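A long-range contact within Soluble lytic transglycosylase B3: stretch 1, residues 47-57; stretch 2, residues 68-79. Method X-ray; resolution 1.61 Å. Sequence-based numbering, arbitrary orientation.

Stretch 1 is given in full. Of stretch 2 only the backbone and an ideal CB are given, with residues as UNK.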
ATOM      1  N   SER A  47      25.972 -22.811  -5.307  1.00 49.20           N
ATOM      2  CA  SER A  47      25.047 -23.628  -4.525  1.00 49.61           C
ATOM      3  C   SER A  47      24.496 -22.788  -3.373  1.00 46.55           C
ATOM      4  O   SER A  47      25.105 -21.788  -2.992  1.00 45.78           O
ATOM      5  CB  SER A  47      25.738 -24.882  -3.994  1.00 53.75           C
ATOM      6  OG  SER A  47      26.359 -24.624  -2.750  1.00 49.95           O
ATOM      7  N   PHE A  48      23.348 -23.176  -2.822  1.00 43.79           N
ATOM      8  CA  PHE A  48      22.760 -22.417  -1.712  1.00 38.26           C
ATOM      9  C   PHE A  48      23.671 -22.446  -0.485  1.00 39.89           C
ATOM     10  O   PHE A  48      23.837 -21.441   0.203  1.00 47.23           O
ATOM     11  CB  PHE A  48      21.374 -22.953  -1.338  1.00 36.87           C
ATOM     12  CG  PHE A  48      20.742 -22.229  -0.181  1.00 40.91           C
ATOM     13  CD1 PHE A  48      20.228 -20.956  -0.343  1.00 37.34           C
ATOM     14  CD2 PHE A  48      20.677 -22.815   1.074  1.00 39.55           C
ATOM     15  CE1 PHE A  48      19.647 -20.276   0.717  1.00 33.94           C
ATOM     16  CE2 PHE A  48      20.097 -22.143   2.142  1.00 38.82           C
ATOM     17  CZ  PHE A  48      19.579 -20.867   1.961  1.00 35.84           C
ATOM     18  N   GLU A  49      24.251 -23.610  -0.209  1.00 45.41           N
ATOM     19  CA  GLU A  49      25.168 -23.743   0.913  1.00 46.75           C
ATOM     20  C   GLU A  49      26.380 -22.837   0.723  1.00 48.01           C
ATOM     21  O   GLU A  49      26.850 -22.208   1.672  1.00 41.75           O
ATOM     22  CB  GLU A  49      25.617 -25.196   1.084  1.00 58.54           C
ATOM     23  CG  GLU A  49      24.507 -26.153   1.504  1.00 68.76           C
ATOM     24  CD  GLU A  49      23.520 -26.443   0.386  1.00 76.33           C
ATOM     25  OE1 GLU A  49      23.731 -25.955  -0.745  1.00 76.45           O
ATOM     26  OE2 GLU A  49      22.530 -27.162   0.639  1.00 79.02           O
ATOM     27  N   GLN A  50      26.890 -22.775  -0.504  1.00 46.21           N
ATOM     28  CA  GLN A  50      27.991 -21.870  -0.810  1.00 47.56           C
ATOM     29  C   GLN A  50      27.560 -20.427  -0.573  1.00 42.69           C
ATOM     30  O   GLN A  50      28.272 -19.657   0.069  1.00 47.56           O
ATOM     31  CB  GLN A  50      28.472 -22.057  -2.253  1.00 47.43           C
ATOM     32  CG  GLN A  50      29.451 -23.218  -2.441  1.00 52.73           C
ATOM     33  CD  GLN A  50      29.634 -23.592  -3.900  1.00 57.28           C
ATOM     34  OE1 GLN A  50      28.960 -23.055  -4.781  1.00 55.98           O
ATOM     35  NE2 GLN A  50      30.550 -24.519  -4.166  1.00 66.06           N
ATOM     36  N   TRP A  51      26.389 -20.057  -1.080  1.00 40.60           N
ATOM     37  CA  TRP A  51      25.911 -18.704  -0.857  1.00 42.70           C
ATOM     38  C   TRP A  51      25.761 -18.448   0.646  1.00 41.50           C
ATOM     39  O   TRP A  51      26.133 -17.385   1.137  1.00 37.25           O
ATOM     40  CB  TRP A  51      24.579 -18.436  -1.574  1.00 39.12           C
ATOM     41  CG  TRP A  51      23.950 -17.199  -1.021  1.00 38.91           C
ATOM     42  CD1 TRP A  51      24.143 -15.915  -1.447  1.00 36.46           C
ATOM     43  CD2 TRP A  51      23.074 -17.121   0.110  1.00 35.61           C
ATOM     44  NE1 TRP A  51      23.425 -15.045  -0.653  1.00 34.82           N
ATOM     45  CE2 TRP A  51      22.767 -15.762   0.310  1.00 34.55           C
ATOM     46  CE3 TRP A  51      22.526 -18.070   0.975  1.00 30.81           C
ATOM     47  CZ2 TRP A  51      21.922 -15.331   1.335  1.00 31.43           C
ATOM     48  CZ3 TRP A  51      21.683 -17.638   1.994  1.00 30.57           C
ATOM     49  CH2 TRP A  51      21.397 -16.284   2.165  1.00 30.60           C
ATOM     50  N   ARG A  52      25.228 -19.428   1.372  1.00 36.04           N
ATOM     51  CA  ARG A  52      24.960 -19.258   2.802  1.00 34.89           C
ATOM     52  C   ARG A  52      26.245 -19.100   3.621  1.00 37.14           C
ATOM     53  O   ARG A  52      26.325 -18.243   4.504  1.00 42.42           O
ATOM     54  CB  ARG A  52      24.155 -20.442   3.338  1.00 35.59           C
ATOM     55  CG  ARG A  52      23.838 -20.345   4.808  1.00 37.27           C
ATOM     56  CD  ARG A  52      23.350 -21.674   5.316  1.00 36.19           C
ATOM     57  NE  ARG A  52      24.409 -22.671   5.212  1.00 40.66           N
ATOM     58  CZ  ARG A  52      24.208 -23.973   5.068  1.00 40.26           C
ATOM     59  NH1 ARG A  52      22.976 -24.455   5.018  1.00 46.13           N
ATOM     60  NH2 ARG A  52      25.244 -24.791   4.973  1.00 42.30           N
ATOM     61  N   ASP A  53      27.236 -19.935   3.346  1.00 42.09           N
ATOM     62  CA  ASP A  53      28.473 -19.864   4.108  1.00 52.63           C
ATOM     63  C   ASP A  53      29.160 -18.533   3.855  1.00 50.11           C
ATOM     64  O   ASP A  53      29.766 -17.961   4.760  1.00 48.36           O
ATOM     65  CB  ASP A  53      29.398 -21.028   3.760  1.00 58.09           C
ATOM     66  CG  ASP A  53      28.835 -22.364   4.204  1.00 69.82           C
ATOM     67  OD1 ASP A  53      27.973 -22.376   5.111  1.00 71.99           O
ATOM     68  OD2 ASP A  53      29.252 -23.399   3.647  1.00 76.85           O
ATOM     69  N   ALA A  54      29.047 -18.038   2.625  1.00 48.53           N
ATOM     70  CA  ALA A  54      29.624 -16.747   2.271  1.00 51.38           C
ATOM     71  C   ALA A  54      28.840 -15.622   2.941  1.00 42.19           C
ATOM     72  O   ALA A  54      29.430 -14.658   3.433  1.00 52.72           O
ATOM     73  CB  ALA A  54      29.649 -16.560   0.756  1.00 50.83           C
ATOM     74  N   PHE A  55      27.514 -15.749   2.972  1.00 39.18           N
ATOM     75  CA  PHE A  55      26.696 -14.743   3.643  1.00 37.29           C
ATOM     76  C   PHE A  55      26.931 -14.766   5.154  1.00 42.88           C
ATOM     77  O   PHE A  55      26.841 -13.737   5.815  1.00 37.62           O
ATOM     78  CB  PHE A  55      25.206 -14.937   3.351  1.00 35.38           C
ATOM     79  CG  PHE A  55      24.323 -13.991   4.118  1.00 33.19           C
ATOM     80  CD1 PHE A  55      24.344 -12.625   3.851  1.00 33.21           C
ATOM     81  CD2 PHE A  55      23.498 -14.457   5.123  1.00 31.52           C
ATOM     82  CE1 PHE A  55      23.538 -11.748   4.569  1.00 32.28           C
ATOM     83  CE2 PHE A  55      22.693 -13.586   5.844  1.00 38.97           C
ATOM     84  CZ  PHE A  55      22.720 -12.224   5.564  1.00 31.54           C
ATOM     85  N   ARG A  56      27.240 -15.939   5.700  1.00 40.85           N
ATOM     86  CA  ARG A  56      27.460 -16.057   7.136  1.00 38.88           C
ATOM     87  C   ARG A  56      28.629 -15.162   7.550  1.00 41.52           C
ATOM     88  O   ARG A  56      28.625 -14.581   8.637  1.00 44.72           O
ATOM     89  CB  ARG A  56      27.721 -17.518   7.529  1.00 39.87           C
ATOM     90  CG  ARG A  56      27.824 -17.795   9.035  1.00 40.86           C
ATOM     91  CD  ARG A  56      28.033 -19.297   9.277  1.00 47.45           C
ATOM     92  NE  ARG A  56      27.809 -19.723  10.660  1.00 45.49           N
ATOM     93  CZ  ARG A  56      28.780 -19.899  11.552  1.00 55.40           C
ATOM     94  NH1 ARG A  56      30.038 -19.671  11.212  1.00 54.15           N
ATOM     95  NH2 ARG A  56      28.497 -20.298  12.787  1.00 59.75           N
ATOM     96  N   GLN A  57      29.620 -15.042   6.671  1.00 43.63           N
ATOM     97  CA  GLN A  57      30.732 -14.132   6.906  1.00 46.48           C
ATOM     98  C   GLN A  57      30.250 -12.684   6.997  1.00 45.73           C
ATOM     99  O   GLN A  57      30.690 -11.932   7.864  1.00 55.61           O
ATOM    100  CB  GLN A  57      31.790 -14.276   5.812  1.00 55.23           C
ATOM    101  CG  GLN A  57      32.572 -15.575   5.893  1.00 63.59           C
ATOM    102  CD  GLN A  57      33.343 -15.705   7.199  1.00 77.38           C
ATOM    103  OE1 GLN A  57      33.728 -14.705   7.808  1.00 85.45           O
ATOM    104  NE2 GLN A  57      33.565 -16.940   7.638  1.00 67.22           N
ATOM    105  N   UNK A  68      22.949 -17.438  16.803  1.00 40.67           N
ATOM    106  CA  UNK A  68      21.770 -16.838  16.174  1.00 37.78           C
ATOM    107  C   UNK A  68      21.658 -17.236  14.709  1.00 37.98           C
ATOM    108  O   UNK A  68      20.585 -17.628  14.233  1.00 37.18           O
ATOM    109  CB  UNK A  68      21.819 -15.314  16.296  1.00 37.78           C
ATOM    110  N   UNK A  69      22.769 -17.124  13.992  1.00 35.97           N
ATOM    111  CA  UNK A  69      22.789 -17.441  12.573  1.00 34.40           C
ATOM    112  C   UNK A  69      22.444 -18.915  12.334  1.00 34.38           C
ATOM    113  O   UNK A  69      21.579 -19.233  11.516  1.00 33.92           O
ATOM    114  CB  UNK A  69      24.160 -17.113  11.978  1.00 34.40           C
ATOM    115  N   UNK A  70      23.123 -19.811  13.052  1.00 36.89           N
ATOM    116  CA  UNK A  70      22.920 -21.238  12.841  1.00 41.94           C
ATOM    117  C   UNK A  70      21.512 -21.668  13.252  1.00 41.16           C
ATOM    118  O   UNK A  70      20.891 -22.498  12.591  1.00 40.12           O
ATOM    119  CB  UNK A  70      23.964 -22.040  13.621  1.00 41.94           C
ATOM    120  N   UNK A  71      21.013 -21.091  14.339  1.00 40.32           N
ATOM    121  CA  UNK A  71      19.642 -21.326  14.788  1.00 39.65           C
ATOM    122  C   UNK A  71      18.644 -20.896  13.707  1.00 39.57           C
ATOM    123  O   UNK A  71      17.682 -21.600  13.391  1.00 43.43           O
ATOM    124  CB  UNK A  71      19.370 -20.575  16.093  1.00 39.65           C
ATOM    125  N   UNK A  72      18.907 -19.732  13.135  1.00 31.30           N
ATOM    126  CA  UNK A  72      18.039 -19.144  12.122  1.00 34.01           C
ATOM    127  C   UNK A  72      18.039 -19.931  10.810  1.00 33.89           C
ATOM    128  O   UNK A  72      17.028 -19.981  10.107  1.00 34.21           O
ATOM    129  CB  UNK A  72      18.466 -17.700  11.854  1.00 34.01           C
ATOM    130  N   UNK A  73      19.176 -20.537  10.473  1.00 32.33           N
ATOM    131  CA  UNK A  73      19.305 -21.226   9.194  1.00 32.82           C
ATOM    132  C   UNK A  73      19.155 -22.739   9.287  1.00 36.16           C
ATOM    133  O   UNK A  73      19.247 -23.426   8.277  1.00 33.13           O
ATOM    134  CB  UNK A  73      20.664 -20.895   8.573  1.00 32.82           C
ATOM    135  N   UNK A  74      18.909 -23.254  10.488  1.00 36.18           N
ATOM    136  CA  UNK A  74      18.728 -24.692  10.666  1.00 40.64           C
ATOM    137  C   UNK A  74      17.650 -25.258   9.734  1.00 39.54           C
ATOM    138  O   UNK A  74      16.469 -24.917   9.846  1.00 44.95           O
ATOM    139  CB  UNK A  74      18.367 -24.994  12.122  1.00 40.64           C
ATOM    140  N   UNK A  75      18.070 -26.112   8.806  1.00 45.02           N
ATOM    141  CA  UNK A  75      17.149 -26.775   7.902  1.00 56.73           C
ATOM    142  C   UNK A  75      16.663 -25.922   6.743  1.00 54.92           C
ATOM    143  O   UNK A  75      15.897 -26.394   5.898  1.00 53.24           O
ATOM    144  CB  UNK A  75      15.938 -27.269   8.696  1.00 56.73           C
ATOM    145  N   UNK A  76      17.111 -24.671   6.690  1.00 36.54           N
ATOM    146  CA  UNK A  76      16.676 -23.762   5.635  1.00 32.62           C
ATOM    147  C   UNK A  76      17.264 -24.095   4.257  1.00 34.53           C
ATOM    148  O   UNK A  76      18.471 -24.316   4.106  1.00 33.73           O
ATOM    149  CB  UNK A  76      17.053 -22.329   6.015  1.00 32.62           C
ATOM    150  N   UNK A  77      16.380 -24.140   3.265  1.00 34.36           N
ATOM    151  CA  UNK A  77      16.740 -24.359   1.868  1.00 32.48           C
ATOM    152  C   UNK A  77      15.964 -23.335   1.041  1.00 30.72           C
ATOM    153  O   UNK A  77      15.039 -22.714   1.555  1.00 31.78           O
ATOM    154  CB  UNK A  77      16.436 -25.791   1.422  1.00 32.48           C
ATOM    155  N   UNK A  78      16.320 -23.161  -0.242  1.00 30.53           N
ATOM    156  CA  UNK A  78      15.507 -22.211  -1.018  1.00 30.65           C
ATOM    157  C   UNK A  78      14.038 -22.625  -1.106  1.00 34.93           C
ATOM    158  O   UNK A  78      13.719 -23.814  -1.059  1.00 32.93           O
ATOM    159  CB  UNK A  78      16.079 -22.069  -2.430  1.00 30.65           C
ATOM    160  N   UNK A  79      13.160 -21.635  -1.216  1.00 31.24           N
ATOM    161  CA  UNK A  79      11.726 -21.871  -1.352  1.00 29.51           C
ATOM    162  C   UNK A  79      11.254 -21.494  -2.766  1.00 32.62           C
ATOM    163  O   UNK A  79      11.170 -20.311  -3.094  1.00 29.13           O
ATOM    164  CB  UNK A  79      10.953 -21.075  -0.299  1.00 29.51           C
TER

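Helix 48-57 and the helical turns at 68-73 run nearly antiparallel, at 151°, with their axes 11.6 Å apart at closest approach, a gap that large side chains can fill.

Position 68 is helical, and its ideal CB has nothing of stretch 1 within 5.5 Å, so many residues would suit; it is Thr-68, whose OG1 is hydrogen-bonded elsewhere in the structure.

At 69 the CA-to-CB bond points toward stretch 1, and the ideal CB lies 4.7 Å from Arg-56 NE. Beyond it lie the aliphatic part of Arg-56, the Phe-55 ring and the backbone of Arg-52, which favours a long apolar or aromatic side chain. The residue is Phe-69, with chi1 t. Arg-56 CG sits over its ring face, 3.6 Å from the centroid, while Phe-55 CD2 approaches the ring edge, 3.7 Å from Phe-69 CE2.

Position 70 points sideways, yet its ideal CB is 4.9 Å from Arg-56 NH2. A guanidinium so near favours an acid, Asp or Glu, although a neutral acceptor such as Asn could also serve. Asp-70 is found, and its end turns nearer to form a salt bridge: Arg-56 NE donates to Asp-70 OD1 at 3.0 Å and Arg-56 NH2 to Asp-70 OD2 at 3.0 Å. The same arginine thus offers its aliphatic part to the ring of Phe-69 and its charge to the acid.

Positions 71 and 72 have no part of stretch 1 near their ideal CB atoms, leaving the choice open on this side; they are Arg-71 and Ala-72.

Position 73 again points toward stretch 1, its ideal CB 4.3 Å from Arg-52 CD, with three aromatic residues, 48, 51 and 55, further on. Leu, Met or an aromatic residue would suit. Phe-73, with chi1 m, reaches among them: its CE2 is 4.1 Å from Trp-51 CZ3 and its CZ 4.3 Å from Phe-55 CD2, while its CD2 packs 3.9 Å from Arg-52 CD.

A type II turn follows from 73 to 76. Positions 74 and 75 face away, and the positive phi of 79° at 75 favours glycine; the residues are Ala-74 and Gly-75.

At 76 the bond is sideways, with the ideal CB 4.9 Å from Phe-48 CE2, so a modest apolar side chain such as Val or Ile fits. Val-76 places CG1 4.1 Å from Phe-48 CZ. A water accepts from Arg-52 NH1 (2.7 Å) and donates to the carbonyls Phe-73 O (3.0 Å) and Val-76 O (2.7 Å), tying the turn to the helix.

Position 77 also points sideways, near Phe-48 and the carboxylate of Glu-49; a long polar or basic side chain could reach both. Gln-77 extends its end toward them.

The phi of -61° at 78 permits proline, and the Phe-48 ring offers a flat apolar surface. Pro-78 uses it: its CD lies over the ring face, 3.9 Å from the centroid.

Position 79, out of reach, precedes a helix, where Asp, Asn, Ser or Thr can cap; Asp-79 does so.

Stretch 2 68-79: TFDRAFAGVQPD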
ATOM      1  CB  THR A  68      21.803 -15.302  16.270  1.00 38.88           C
ATOM      2  OG1 THR A  68      21.777 -14.913  17.647  1.00 42.39           O
ATOM      3  CG2 THR A  68      20.599 -14.675  15.536  1.00 36.92           C
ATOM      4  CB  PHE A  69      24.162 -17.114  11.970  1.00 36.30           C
ATOM      5  CG  PHE A  69      24.208 -17.249  10.479  1.00 38.67           C
ATOM      6  CD1 PHE A  69      24.380 -18.490   9.884  1.00 35.02           C
ATOM      7  CD2 PHE A  69      24.052 -16.136   9.664  1.00 34.78           C
ATOM      8  CE1 PHE A  69      24.402 -18.618   8.509  1.00 34.26           C
ATOM      9  CE2 PHE A  69      24.080 -16.258   8.287  1.00 38.49           C
ATOM     10  CZ  PHE A  69      24.256 -17.503   7.708  1.00 40.39           C
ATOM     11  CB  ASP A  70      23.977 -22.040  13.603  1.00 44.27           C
ATOM     12  CG  ASP A  70      25.393 -21.734  13.124  1.00 52.13           C
ATOM     13  OD1 ASP A  70      25.551 -21.226  11.989  1.00 50.46           O
ATOM     14  OD2 ASP A  70      26.349 -21.998  13.883  1.00 58.85           O
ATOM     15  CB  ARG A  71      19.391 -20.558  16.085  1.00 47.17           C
ATOM     16  CG  ARG A  71      18.081 -20.840  16.782  1.00 70.06           C
ATOM     17  CD  ARG A  71      17.846 -19.780  17.850  1.00 84.35           C
ATOM     18  NE  ARG A  71      16.682 -20.047  18.691  1.00 90.48           N
ATOM     19  CZ  ARG A  71      15.611 -19.259  18.766  1.00 84.89           C
ATOM     20  NH1 ARG A  71      15.546 -18.139  18.051  1.00 64.75           N
ATOM     21  NH2 ARG A  71      14.606 -19.585  19.571  1.00 87.21           N
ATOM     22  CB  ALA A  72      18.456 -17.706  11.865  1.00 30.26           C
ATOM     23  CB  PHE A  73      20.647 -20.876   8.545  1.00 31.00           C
ATOM     24  CG  PHE A  73      20.599 -19.606   7.751  1.00 30.71           C
ATOM     25  CD1 PHE A  73      20.834 -18.382   8.359  1.00 28.44           C
ATOM     26  CD2 PHE A  73      20.258 -19.626   6.409  1.00 31.71           C
ATOM     27  CE1 PHE A  73      20.761 -17.201   7.627  1.00 28.52           C
ATOM     28  CE2 PHE A  73      20.189 -18.440   5.675  1.00 32.59           C
ATOM     29  CZ  PHE A  73      20.444 -17.234   6.290  1.00 29.42           C
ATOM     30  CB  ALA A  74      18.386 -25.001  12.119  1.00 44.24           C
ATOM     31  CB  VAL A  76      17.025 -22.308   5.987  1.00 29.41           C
ATOM     32  CG1 VAL A  76      16.748 -21.400   4.808  1.00 28.08           C
ATOM     33  CG2 VAL A  76      16.251 -21.879   7.223  1.00 34.55           C
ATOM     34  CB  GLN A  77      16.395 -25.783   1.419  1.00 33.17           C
ATOM     35  CG  GLN A  77      17.293 -26.878   1.982  1.00 46.46           C
ATOM     36  CD  GLN A  77      18.693 -26.830   1.404  1.00 61.06           C
ATOM     37  OE1 GLN A  77      19.657 -26.534   2.109  1.00 69.46           O
ATOM     38  NE2 GLN A  77      18.815 -27.129   0.113  1.00 59.81           N
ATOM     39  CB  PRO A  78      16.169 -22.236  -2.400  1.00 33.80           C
ATOM     40  CG  PRO A  78      17.586 -22.622  -2.115  1.00 32.71           C
ATOM     41  CD  PRO A  78      17.492 -23.631  -1.006  1.00 32.12           C
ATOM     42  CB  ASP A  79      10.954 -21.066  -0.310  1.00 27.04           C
ATOM     43  CG  ASP A  79       9.480 -21.383  -0.316  1.00 23.89           C
ATOM     44  OD1 ASP A  79       9.037 -22.092  -1.259  1.00 27.57           O
ATOM     45  OD2 ASP A  79       8.773 -20.943   0.617  1.00 26.69           O
TER
HETATM   46  O   HOH W   1      20.596 -23.420   5.578  1.00 35.45           O
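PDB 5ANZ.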